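Local coordinates for protein diphthine synthase (Entamoeba histolytica, PDB 3I4T) that probably transfers methyl groups from S-adenosylmethionine to the diphthamide precursor on elongation factor 2 during diphthamide synthesis, at residues A[164-169]-A[215-220]. Numbering follows the deposited sequence.
Sequences SSYYPK and IEQLLE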
loop_
_atom_site.group_PDB
_atom_site.type_symbol
_atom_site.label_atom_id
_atom_site.label_comp_id
_atom_site.label_asym_id
_atom_site.label_seq_id
_atom_site.Cartn_x
_atom_site.Cartn_y
_atom_site.Cartn_z
ATOM N N SER A 164 12.733 -22.655 0.723
ATOM C CA SER A 164 11.966 -22.300 -0.464
ATOM C C SER A 164 10.451 -22.322 -0.208
ATOM O O SER A 164 9.668 -22.685 -1.086
ATOM C CB SER A 164 12.333 -23.221 -1.632
ATOM O OG SER A 164 12.077 -24.572 -1.298
ATOM N N SER A 165 10.064 -21.905 0.997
ATOM C CA SER A 165 8.665 -21.798 1.429
ATOM C C SER A 165 7.797 -20.925 0.541
ATOM O O SER A 165 6.601 -21.157 0.426
ATOM C CB SER A 165 8.604 -21.228 2.840
ATOM O OG SER A 165 8.517 -22.283 3.774
ATOM N N TYR A 166 8.389 -19.901 -0.057
ATOM C CA TYR A 166 7.670 -19.008 -0.944
ATOM C C TYR A 166 7.112 -19.745 -2.167
ATOM O O TYR A 166 6.114 -19.307 -2.748
ATOM C CB TYR A 166 8.603 -17.896 -1.423
ATOM C CG TYR A 166 9.894 -18.390 -2.048
ATOM C CD1 TYR A 166 9.942 -18.796 -3.380
ATOM C CD2 TYR A 166 11.070 -18.437 -1.308
ATOM C CE1 TYR A 166 11.128 -19.243 -3.949
ATOM C CE2 TYR A 166 12.254 -18.872 -1.866
ATOM C CZ TYR A 166 12.279 -19.270 -3.187
ATOM O OH TYR A 166 13.463 -19.705 -3.737
ATOM N N TYR A 167 7.756 -20.852 -2.540
ATOM C CA TYR A 167 7.495 -21.529 -3.808
ATOM C C TYR A 167 6.051 -22.021 -3.926
ATOM O O TYR A 167 5.378 -21.654 -4.894
ATOM C CB TYR A 167 8.530 -22.644 -4.075
ATOM C CG TYR A 167 8.361 -23.416 -5.379
ATOM C CD1 TYR A 167 8.796 -22.885 -6.598
ATOM C CD2 TYR A 167 7.795 -24.683 -5.387
ATOM C CE1 TYR A 167 8.653 -23.596 -7.792
ATOM C CE2 TYR A 167 7.650 -25.398 -6.567
ATOM C CZ TYR A 167 8.082 -24.848 -7.767
ATOM O OH TYR A 167 7.941 -25.572 -8.937
ATOM N N PRO A 168 5.568 -22.827 -2.946
ATOM C CA PRO A 168 4.173 -23.267 -2.998
ATOM C C PRO A 168 3.186 -22.108 -2.980
ATOM O O PRO A 168 2.148 -22.206 -3.616
ATOM C CB PRO A 168 4.012 -24.121 -1.723
ATOM C CG PRO A 168 5.098 -23.662 -0.827
ATOM C CD PRO A 168 6.244 -23.358 -1.746
ATOM N N LYS A 169 3.502 -21.029 -2.265
ATOM C CA LYS A 169 2.646 -19.828 -2.256
ATOM C C LYS A 169 2.593 -19.111 -3.617
ATOM O O LYS A 169 1.560 -18.540 -3.971
ATOM C CB LYS A 169 3.088 -18.841 -1.177
ATOM C CG LYS A 169 3.042 -19.380 0.247
ATOM C CD LYS A 169 3.557 -18.337 1.246
ATOM C CE LYS A 169 3.663 -18.947 2.640
ATOM N NZ LYS A 169 4.196 -18.002 3.654
ATOM N N ILE A 215 16.293 -14.378 -9.110
ATOM C CA ILE A 215 15.918 -15.203 -10.261
ATOM C C ILE A 215 16.743 -16.483 -10.277
ATOM O O ILE A 215 16.221 -17.550 -10.543
ATOM C CB ILE A 215 16.059 -14.423 -11.602
ATOM C CG1 ILE A 215 15.018 -13.302 -11.696
ATOM C CG2 ILE A 215 15.946 -15.354 -12.799
ATOM C CD1 ILE A 215 15.210 -12.389 -12.878
ATOM N N GLU A 216 18.025 -16.383 -9.961
ATOM C CA GLU A 216 18.877 -17.562 -9.919
ATOM C C GLU A 216 18.281 -18.611 -8.987
ATOM O O GLU A 216 18.105 -19.764 -9.377
ATOM C CB GLU A 216 20.296 -17.186 -9.465
ATOM C CG GLU A 216 21.340 -18.271 -9.671
ATOM C CD GLU A 216 22.578 -18.047 -8.807
ATOM O OE1 GLU A 216 22.425 -17.900 -7.565
ATOM O OE2 GLU A 216 23.706 -18.019 -9.364
ATOM N N GLN A 217 17.956 -18.196 -7.765
ATOM C CA GLN A 217 17.419 -19.106 -6.754
ATOM C C GLN A 217 16.068 -19.706 -7.168
ATOM O O GLN A 217 15.841 -20.904 -6.988
ATOM C CB GLN A 217 17.289 -18.394 -5.405
ATOM C CG GLN A 217 17.245 -19.361 -4.238
ATOM C CD GLN A 217 16.817 -18.712 -2.940
ATOM O OE1 GLN A 217 15.661 -18.827 -2.535
ATOM N NE2 GLN A 217 17.750 -18.045 -2.270
ATOM N N LEU A 218 15.185 -18.872 -7.721
ATOM C CA LEU A 218 13.874 -19.323 -8.195
ATOM C C LEU A 218 13.995 -20.386 -9.281
ATOM O O LEU A 218 13.230 -21.361 -9.294
ATOM C CB LEU A 218 13.009 -18.156 -8.712
ATOM C CG LEU A 218 12.534 -17.035 -7.775
ATOM C CD1 LEU A 218 11.711 -16.026 -8.543
ATOM C CD2 LEU A 218 11.737 -17.536 -6.601
ATOM N N LEU A 219 14.952 -20.197 -10.184
ATOM C CA LEU A 219 15.180 -21.148 -11.269
ATOM C C LEU A 219 15.691 -22.477 -10.738
ATOM O O LEU A 219 15.321 -23.535 -11.236
ATOM C CB LEU A 219 16.129 -20.559 -12.316
ATOM C CG LEU A 219 15.456 -19.476 -13.174
ATOM C CD1 LEU A 219 16.431 -18.807 -14.140
ATOM C CD2 LEU A 219 14.269 -20.055 -13.936
ATOM N N GLU A 220 16.507 -22.418 -9.693
ATOM C CA GLU A 220 17.068 -23.614 -9.076
ATOM C C GLU A 220 16.019 -24.414 -8.288
ATOM O O GLU A 220 16.042 -25.649 -8.273
ATOM C CB GLU A 220 18.219 -23.206 -8.169
ATOM C CG GLU A 220 19.169 -24.320 -7.825
ATOM C CD GLU A 220 20.203 -23.877 -6.814
ATOM O OE1 GLU A 220 20.964 -22.925 -7.104
ATOM O OE2 GLU A 220 20.256 -24.483 -5.723
#
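Y166 and the pair Q217 and L218 make a small buried contact between helices, joining segment 164-169, on helix 166-175, to the middle of helix 211-225. Between the two segments the contact rests on the ring of Y166; Y167 joins the same helices further along, its OH bonded to E222. Tyrosine suits the place because it is long enough to bridge the two helices and offers both an apolar ring and a polar end. Its CG lies between the backbone N and the carbonyl carbon (chi1 54°), a torsion that sends the ring across to the second helix.

At the far end, Y166 OH donates a hydrogen bond to Q217 OE1 over 2.7 Å. The hydroxyl lies in the carbonyl plane on a lone pair, with a C=O...O angle of 131°, and the amide plane is turned 30° from the ring. Q217 reaches it with an extended chain, and glutamine suits a buried site that needs both an acceptor and a donor: its NE2 bonds to the backbone oxygen of C155, just past strand 152-154, and the two bonds favour this orientation of the amide.

Beside the bond, the L218 CD2 methyl meets the ring obliquely near CE1; leucine supplies a branched apolar tip here. V152 and V154 of the strand and V221 of helix 211-225 add further apolar contacts to Y166. The arrangement is a tyrosine hydroxyl bonded to a glutamine amide inside a small apolar interface between two helices, beside strand 152-154, in the part of this tetrapyrrole-methylase-family protein built around the mixed sheet, apart from the parallel sheet.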